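Local coordinates for putative cell invasion protein with MAC/Perforin domain (Bacteroides thetaiotaomicron VPI-5482, PDB 3KK7) that is of uncertain function but, as a membrane-attack complex/perforin family member from a gut symbiont, may act on membranes or in cell invasion, at residues K118-T123 and L130-F135; S126-N131 and Q357-T362. All coordinates share one frame; numbering follows the deposited sequence.

Interaction 1 of 2, residues K118-T123 and L130-F135; sequences KTFTKT and LNLGPF
Phe120 lies against Phe135 in an offset stack, with ring centroids 4.6 Å apart and planes 20° apart. The two side chains slide past each other in opposite directions. The overlap is therefore partial, and the stem of Phe120 does much of the covering. Its CB sits over the centre of the Phe135 ring, 3.8 Å from the centroid, in a CH-pi contact. In return, Phe135 CB approaches Phe120 CD2 at 3.8 Å. Phe120 has CG anti to its N (chi1 176°), and this carries its ring across toward helix 133-146, where one of its faces meets Phe135. Two leucine methyls border the Phe120 ring and fill the angle between it and Thr121. Leu132 CD2 comes to the edge of the ring, 3.9 Å from Phe120 CD2, and also touches Thr121 OG1 at 3.5 Å. Leu130 CD2 fits into the corner made by Thr121 CA, at 3.9 Å, and the Phe120 ring, at 4.2 Å from CE2. The Thr121 hydroxyl is hydrogen-bonded to Glu115. Thr123 closes the turn carrying Phe120, its N and OG1 both bonding to Phe120 O. Replacing Phe135 by an alanine would probably open a gap under Phe120 and leave that ring freer to turn. Val62 touches both rings, and Leu343 of strand 343-345 meets Phe120. The contact thus sets the start of helix 133-146 against the loop after strand 93-108, beside strand 343-345.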
ATOM      1  N   LYS A 118      -2.326 -15.631 -12.605  1.00 24.12           N
ATOM      2  CA  LYS A 118      -2.416 -14.962 -11.326  1.00 24.89           C
ATOM      3  C   LYS A 118      -1.095 -14.976 -10.540  1.00 24.26           C
ATOM      4  O   LYS A 118      -1.087 -15.037  -9.311  1.00 23.85           O
ATOM      5  CB  LYS A 118      -3.552 -15.603 -10.518  1.00 25.92           C
ATOM      6  CG  LYS A 118      -4.920 -15.369 -11.108  1.00 28.54           C
ATOM      7  CD  LYS A 118      -5.994 -15.730 -10.078  1.00 33.84           C
ATOM      8  CE  LYS A 118      -7.397 -15.234 -10.483  1.00 36.32           C
ATOM      9  NZ  LYS A 118      -8.432 -16.021  -9.732  1.00 38.86           N
ATOM     10  N   THR A 119       0.015 -14.857 -11.260  1.00 23.76           N
ATOM     11  CA  THR A 119       1.345 -14.980 -10.662  1.00 23.22           C
ATOM     12  C   THR A 119       1.578 -13.969  -9.522  1.00 23.60           C
ATOM     13  O   THR A 119       2.031 -14.354  -8.420  1.00 22.52           O
ATOM     14  CB  THR A 119       2.460 -14.873 -11.750  1.00 22.77           C
ATOM     15  OG1 THR A 119       2.163 -15.789 -12.826  1.00 21.65           O
ATOM     16  CG2 THR A 119       3.847 -15.179 -11.160  1.00 19.12           C
ATOM     17  N   PHE A 120       1.277 -12.697  -9.797  1.00 24.24           N
ATOM     18  CA  PHE A 120       1.371 -11.632  -8.775  1.00 25.16           C
ATOM     19  C   PHE A 120       0.180 -11.653  -7.816  1.00 25.42           C
ATOM     20  O   PHE A 120       0.366 -11.571  -6.603  1.00 25.52           O
ATOM     21  CB  PHE A 120       1.492 -10.245  -9.408  1.00 25.39           C
ATOM     22  CG  PHE A 120       1.500  -9.141  -8.410  1.00 25.72           C
ATOM     23  CD1 PHE A 120       2.458  -9.098  -7.432  1.00 25.59           C
ATOM     24  CD2 PHE A 120       0.524  -8.166  -8.415  1.00 27.84           C
ATOM     25  CE1 PHE A 120       2.456  -8.088  -6.479  1.00 26.15           C
ATOM     26  CE2 PHE A 120       0.516  -7.166  -7.456  1.00 27.00           C
ATOM     27  CZ  PHE A 120       1.490  -7.132  -6.495  1.00 25.88           C
ATOM     28  N   THR A 121      -1.026 -11.803  -8.372  1.00 25.40           N
ATOM     29  CA  THR A 121      -2.262 -11.800  -7.606  1.00 25.22           C
ATOM     30  C   THR A 121      -2.218 -12.694  -6.386  1.00 25.69           C
ATOM     31  O   THR A 121      -2.630 -12.300  -5.286  1.00 26.04           O
ATOM     32  CB  THR A 121      -3.420 -12.246  -8.490  1.00 25.44           C
ATOM     33  OG1 THR A 121      -3.569 -11.289  -9.548  1.00 26.07           O
ATOM     34  CG2 THR A 121      -4.737 -12.403  -7.691  1.00 22.67           C
ATOM     35  N   LYS A 122      -1.713 -13.904  -6.571  1.00 26.08           N
ATOM     36  CA  LYS A 122      -1.728 -14.879  -5.487  1.00 25.98           C
ATOM     37  C   LYS A 122      -0.681 -14.622  -4.419  1.00 25.52           C
ATOM     38  O   LYS A 122      -0.763 -15.242  -3.363  1.00 25.51           O
ATOM     39  CB  LYS A 122      -1.601 -16.293  -6.026  1.00 25.82           C
ATOM     40  CG  LYS A 122      -0.240 -16.670  -6.539  1.00 27.49           C
ATOM     41  CD  LYS A 122      -0.357 -18.023  -7.269  1.00 29.29           C
ATOM     42  CE  LYS A 122       0.978 -18.531  -7.763  1.00 30.04           C
ATOM     43  NZ  LYS A 122       0.862 -19.951  -8.226  1.00 31.82           N
ATOM     44  N   THR A 123       0.292 -13.735  -4.692  1.00 24.89           N
ATOM     45  CA  THR A 123       1.260 -13.299  -3.671  1.00 24.23           C
ATOM     46  C   THR A 123       0.661 -12.330  -2.639  1.00 24.15           C
ATOM     47  O   THR A 123       1.189 -12.182  -1.560  1.00 23.73           O
ATOM     48  CB  THR A 123       2.513 -12.611  -4.257  1.00 23.78           C
ATOM     49  OG1 THR A 123       2.188 -11.278  -4.685  1.00 24.21           O
ATOM     50  CG2 THR A 123       3.091 -13.408  -5.374  1.00 22.16           C
ATOM     51  N   LEU A 130      -7.290  -6.131  -4.489  1.00 23.17           N
ATOM     52  CA  LEU A 130      -6.050  -5.838  -5.189  1.00 23.13           C
ATOM     53  C   LEU A 130      -6.294  -5.079  -6.496  1.00 23.16           C
ATOM     54  O   LEU A 130      -7.084  -5.492  -7.320  1.00 23.25           O
ATOM     55  CB  LEU A 130      -5.269  -7.137  -5.437  1.00 22.29           C
ATOM     56  CG  LEU A 130      -3.931  -6.962  -6.117  1.00 22.24           C
ATOM     57  CD1 LEU A 130      -3.007  -6.035  -5.300  1.00 20.10           C
ATOM     58  CD2 LEU A 130      -3.342  -8.315  -6.363  1.00 21.37           C
ATOM     59  N   ASN A 131      -5.611  -3.951  -6.650  1.00 23.94           N
ATOM     60  CA  ASN A 131      -5.575  -3.215  -7.892  1.00 23.78           C
ATOM     61  C   ASN A 131      -4.360  -3.686  -8.669  1.00 24.18           C
ATOM     62  O   ASN A 131      -3.242  -3.444  -8.262  1.00 24.82           O
ATOM     63  CB  ASN A 131      -5.470  -1.710  -7.641  1.00 23.65           C
ATOM     64  CG  ASN A 131      -5.550  -0.887  -8.955  1.00 22.83           C
ATOM     65  OD1 ASN A 131      -5.626  -1.467 -10.026  1.00 20.89           O
ATOM     66  ND2 ASN A 131      -5.517   0.451  -8.859  1.00 16.82           N
ATOM     67  N   LEU A 132      -4.590  -4.343  -9.797  1.00 24.87           N
ATOM     68  CA  LEU A 132      -3.523  -4.835 -10.646  1.00 24.75           C
ATOM     69  C   LEU A 132      -2.912  -3.793 -11.583  1.00 25.59           C
ATOM     70  O   LEU A 132      -1.819  -4.025 -12.104  1.00 25.97           O
ATOM     71  CB  LEU A 132      -4.031  -6.018 -11.458  1.00 24.51           C
ATOM     72  CG  LEU A 132      -4.294  -7.297 -10.663  1.00 23.90           C
ATOM     73  CD1 LEU A 132      -5.050  -8.306 -11.503  1.00 19.06           C
ATOM     74  CD2 LEU A 132      -2.925  -7.883 -10.140  1.00 25.05           C
ATOM     75  N   GLY A 133      -3.593  -2.657 -11.790  1.00 25.98           N
ATOM     76  CA  GLY A 133      -3.107  -1.594 -12.682  1.00 26.39           C
ATOM     77  C   GLY A 133      -1.632  -1.241 -12.509  1.00 27.23           C
ATOM     78  O   GLY A 133      -0.848  -1.270 -13.463  1.00 27.29           O
ATOM     79  N   PRO A 134      -1.221  -0.938 -11.273  1.00 28.28           N
ATOM     80  CA  PRO A 134       0.195  -0.546 -11.091  1.00 28.75           C
ATOM     81  C   PRO A 134       1.199  -1.650 -11.416  1.00 28.32           C
ATOM     82  O   PRO A 134       2.251  -1.373 -12.014  1.00 28.47           O
ATOM     83  CB  PRO A 134       0.263  -0.129  -9.623  1.00 28.85           C
ATOM     84  CG  PRO A 134      -1.203   0.236  -9.278  1.00 29.36           C
ATOM     85  CD  PRO A 134      -2.027  -0.730 -10.058  1.00 28.18           C
ATOM     86  N   PHE A 135       0.869  -2.885 -11.062  1.00 27.57           N
ATOM     87  CA  PHE A 135       1.722  -3.994 -11.424  1.00 27.25           C
ATOM     88  C   PHE A 135       1.848  -4.079 -12.945  1.00 27.67           C
ATOM     89  O   PHE A 135       2.944  -4.181 -13.470  1.00 27.59           O
ATOM     90  CB  PHE A 135       1.191  -5.307 -10.875  1.00 26.86           C
ATOM     91  CG  PHE A 135       1.951  -6.485 -11.354  1.00 25.54           C
ATOM     92  CD1 PHE A 135       3.273  -6.652 -10.979  1.00 26.53           C
ATOM     93  CD2 PHE A 135       1.366  -7.411 -12.206  1.00 26.37           C
ATOM     94  CE1 PHE A 135       4.009  -7.718 -11.436  1.00 27.19           C
ATOM     95  CE2 PHE A 135       2.079  -8.496 -12.680  1.00 26.09           C
ATOM     96  CZ  PHE A 135       3.406  -8.654 -12.309  1.00 27.60           C
TER

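Interaction 2 of 2, residues S126-N131 and Q357-T362; sequences SGFSLN and QRYNDT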
ATOM      1  N   SER A 126      -4.795 -13.111   0.565  1.00 26.81           N
ATOM      2  CA  SER A 126      -6.105 -13.530   0.184  1.00 27.27           C
ATOM      3  C   SER A 126      -7.178 -12.677   0.829  1.00 26.73           C
ATOM      4  O   SER A 126      -7.173 -12.457   2.041  1.00 26.13           O
ATOM      5  CB  SER A 126      -6.288 -14.978   0.606  1.00 27.52           C
ATOM      6  OG  SER A 126      -7.642 -15.359   0.477  1.00 31.32           O
ATOM      7  N   GLY A 127      -8.094 -12.188  -0.009  1.00 26.73           N
ATOM      8  CA  GLY A 127      -9.212 -11.384   0.461  1.00 26.52           C
ATOM      9  C   GLY A 127      -9.043  -9.878   0.335  1.00 26.35           C
ATOM     10  O   GLY A 127     -10.030  -9.151   0.396  1.00 27.26           O
ATOM     11  N   PHE A 128      -7.815  -9.395   0.187  1.00 25.37           N
ATOM     12  CA  PHE A 128      -7.577  -7.967   0.021  1.00 24.83           C
ATOM     13  C   PHE A 128      -7.998  -7.515  -1.376  1.00 24.34           C
ATOM     14  O   PHE A 128      -7.784  -8.238  -2.319  1.00 24.77           O
ATOM     15  CB  PHE A 128      -6.107  -7.719   0.232  1.00 24.67           C
ATOM     16  CG  PHE A 128      -5.677  -6.349  -0.086  1.00 24.52           C
ATOM     17  CD1 PHE A 128      -5.924  -5.326   0.801  1.00 24.35           C
ATOM     18  CD2 PHE A 128      -4.993  -6.078  -1.277  1.00 25.00           C
ATOM     19  CE1 PHE A 128      -5.505  -4.037   0.517  1.00 24.11           C
ATOM     20  CE2 PHE A 128      -4.561  -4.790  -1.574  1.00 24.45           C
ATOM     21  CZ  PHE A 128      -4.824  -3.764  -0.683  1.00 23.91           C
ATOM     22  N   SER A 129      -8.591  -6.328  -1.501  1.00 24.24           N
ATOM     23  CA  SER A 129      -8.969  -5.777  -2.819  1.00 24.51           C
ATOM     24  C   SER A 129      -7.740  -5.315  -3.554  1.00 23.74           C
ATOM     25  O   SER A 129      -7.233  -4.215  -3.305  1.00 23.16           O
ATOM     26  CB  SER A 129      -9.902  -4.570  -2.719  1.00 24.30           C
ATOM     27  OG  SER A 129     -10.920  -4.817  -1.786  1.00 28.48           O
ATOM     28  N   LEU A 130      -7.290  -6.131  -4.489  1.00 23.17           N
ATOM     29  CA  LEU A 130      -6.050  -5.838  -5.189  1.00 23.13           C
ATOM     30  C   LEU A 130      -6.294  -5.079  -6.496  1.00 23.16           C
ATOM     31  O   LEU A 130      -7.084  -5.492  -7.320  1.00 23.25           O
ATOM     32  CB  LEU A 130      -5.269  -7.137  -5.437  1.00 22.29           C
ATOM     33  CG  LEU A 130      -3.931  -6.962  -6.117  1.00 22.24           C
ATOM     34  CD1 LEU A 130      -3.007  -6.035  -5.300  1.00 20.10           C
ATOM     35  CD2 LEU A 130      -3.342  -8.315  -6.363  1.00 21.37           C
ATOM     36  N   ASN A 131      -5.611  -3.951  -6.650  1.00 23.94           N
ATOM     37  CA  ASN A 131      -5.575  -3.215  -7.892  1.00 23.78           C
ATOM     38  C   ASN A 131      -4.360  -3.686  -8.669  1.00 24.18           C
ATOM     39  O   ASN A 131      -3.242  -3.444  -8.262  1.00 24.82           O
ATOM     40  CB  ASN A 131      -5.470  -1.710  -7.641  1.00 23.65           C
ATOM     41  CG  ASN A 131      -5.550  -0.887  -8.955  1.00 22.83           C
ATOM     42  OD1 ASN A 131      -5.626  -1.467 -10.026  1.00 20.89           O
ATOM     43  ND2 ASN A 131      -5.517   0.451  -8.859  1.00 16.82           N
ATOM     44  N   GLN A 357      -8.168   3.203   5.622  1.00 23.86           N
ATOM     45  CA  GLN A 357      -9.079   3.458   4.521  1.00 24.15           C
ATOM     46  C   GLN A 357      -8.415   4.239   3.380  1.00 23.63           C
ATOM     47  O   GLN A 357      -8.574   3.901   2.209  1.00 24.27           O
ATOM     48  CB  GLN A 357     -10.298   4.209   5.060  1.00 24.95           C
ATOM     49  CG  GLN A 357     -11.497   4.356   4.099  1.00 27.94           C
ATOM     50  CD  GLN A 357     -11.937   3.027   3.537  1.00 33.20           C
ATOM     51  OE1 GLN A 357     -11.807   1.990   4.205  1.00 36.78           O
ATOM     52  NE2 GLN A 357     -12.449   3.034   2.296  1.00 35.56           N
ATOM     53  N   ARG A 358      -7.635   5.260   3.716  1.00 23.02           N
ATOM     54  CA  ARG A 358      -6.958   6.069   2.705  1.00 22.35           C
ATOM     55  C   ARG A 358      -5.927   5.283   1.891  1.00 22.39           C
ATOM     56  O   ARG A 358      -5.828   5.494   0.688  1.00 21.70           O
ATOM     57  CB  ARG A 358      -6.320   7.313   3.330  1.00 22.08           C
ATOM     58  CG  ARG A 358      -5.751   8.262   2.303  1.00 21.34           C
ATOM     59  CD  ARG A 358      -5.545   9.670   2.806  1.00 20.95           C
ATOM     60  NE  ARG A 358      -6.830  10.324   3.038  1.00 21.13           N
ATOM     61  CZ  ARG A 358      -7.611  10.851   2.097  1.00 20.18           C
ATOM     62  NH1 ARG A 358      -7.240  10.845   0.838  1.00 20.86           N
ATOM     63  NH2 ARG A 358      -8.777  11.407   2.428  1.00 20.02           N
ATOM     64  N   TYR A 359      -5.154   4.423   2.569  1.00 22.32           N
ATOM     65  CA  TYR A 359      -4.261   3.493   1.929  1.00 22.61           C
ATOM     66  C   TYR A 359      -5.049   2.668   0.916  1.00 23.22           C
ATOM     67  O   TYR A 359      -4.696   2.598  -0.269  1.00 23.71           O
ATOM     68  CB  TYR A 359      -3.573   2.536   2.941  1.00 22.74           C
ATOM     69  CG  TYR A 359      -2.974   1.313   2.245  1.00 22.88           C
ATOM     70  CD1 TYR A 359      -1.748   1.385   1.599  1.00 23.67           C
ATOM     71  CD2 TYR A 359      -3.667   0.119   2.169  1.00 21.53           C
ATOM     72  CE1 TYR A 359      -1.219   0.282   0.912  1.00 22.83           C
ATOM     73  CE2 TYR A 359      -3.145  -0.972   1.507  1.00 20.84           C
ATOM     74  CZ  TYR A 359      -1.923  -0.884   0.866  1.00 23.39           C
ATOM     75  OH  TYR A 359      -1.403  -1.996   0.188  1.00 26.10           O
ATOM     76  N   ASN A 360      -6.119   2.050   1.383  1.00 23.34           N
ATOM     77  CA  ASN A 360      -6.957   1.233   0.504  1.00 23.98           C
ATOM     78  C   ASN A 360      -7.566   2.007  -0.657  1.00 23.34           C
ATOM     79  O   ASN A 360      -7.523   1.569  -1.825  1.00 23.36           O
ATOM     80  CB  ASN A 360      -8.046   0.506   1.307  1.00 24.23           C
ATOM     81  CG  ASN A 360      -7.498  -0.706   2.021  1.00 26.10           C
ATOM     82  OD1 ASN A 360      -7.079  -1.644   1.358  1.00 31.56           O
ATOM     83  ND2 ASN A 360      -7.452  -0.685   3.352  1.00 23.99           N
ATOM     84  N   ASP A 361      -8.097   3.164  -0.346  1.00 22.67           N
ATOM     85  CA  ASP A 361      -8.742   3.956  -1.368  1.00 23.18           C
ATOM     86  C   ASP A 361      -7.696   4.471  -2.385  1.00 23.20           C
ATOM     87  O   ASP A 361      -7.987   4.635  -3.586  1.00 23.42           O
ATOM     88  CB  ASP A 361      -9.494   5.140  -0.719  1.00 23.49           C
ATOM     89  CG  ASP A 361     -10.863   4.771  -0.154  1.00 23.84           C
ATOM     90  OD1 ASP A 361     -11.437   3.702  -0.482  1.00 23.22           O
ATOM     91  OD2 ASP A 361     -11.392   5.621   0.601  1.00 27.56           O
ATOM     92  N   THR A 362      -6.477   4.726  -1.919  1.00 23.02           N
ATOM     93  CA  THR A 362      -5.473   5.305  -2.797  1.00 22.41           C
ATOM     94  C   THR A 362      -4.964   4.191  -3.689  1.00 23.22           C
ATOM     95  O   THR A 362      -4.815   4.368  -4.896  1.00 23.65           O
ATOM     96  CB  THR A 362      -4.355   5.957  -2.004  1.00 22.28           C
ATOM     97  OG1 THR A 362      -4.898   6.984  -1.158  1.00 19.99           O
ATOM     98  CG2 THR A 362      -3.303   6.542  -2.918  1.00 22.82           C
TER
HETATM   99  O   HOH W   1      -7.681  -2.190  -1.469  1.00 30.74           O
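The loop leading into helix 133-146 meets helix 353-363 where Phe128 leans on Tyr359 and Asn360. This is a loop-to-helix contact within the MACPF region. The Phe128 ring reaches the helix with its far end, helped by a CG anti to the backbone N (chi1 172°). Its CZ lies 3.9 Å from Tyr359 CE2, and the side chains cross at a slant. Asn360 OD1 comes close to the same end, 3.0 Å from Phe128 CE1, with ring and amide planes 45° apart. A water joins the polar groups here. It donates to Ser129 O at 2.8 Å and to Asn360 OD1 at 2.9 Å, linking the loop backbone to the helix side chain. Tyr359 OH is bonded to Glu210 O, which holds the far end of its ring. Phe128 also meets the His363 ring, and Asn131 ND2 bonds to His363 O and Asp365. The arrangement is a loop-on-helix contact with one apolar touch and one water bridge, joining parts of the MACPF region that are far apart in sequence.

How the interactions relate
From the N terminus, the chain leaves strand 93-108 and reaches 118-123. After six intervening residues it comes back at 130-135, and interaction 1 closes this short loop at the start of helix 133-146. Interaction 2 begins inside that loop, on 126-131, and closes a far longer one to 357-362 on helix 353-363. The two closures therefore cross rather than nest. They share Leu130 and Asn131, but of the two partner segments Leu130 touches 118-123 and not 357-362. Interaction 1 folds the connection between strands 93-108 and 157-173 on itself, and interaction 2 ties it to helix 353-363. In pore-forming MACPF relatives the corresponding connection probably holds helices that refold into membrane-spanning hairpins; whether that happens here is not known.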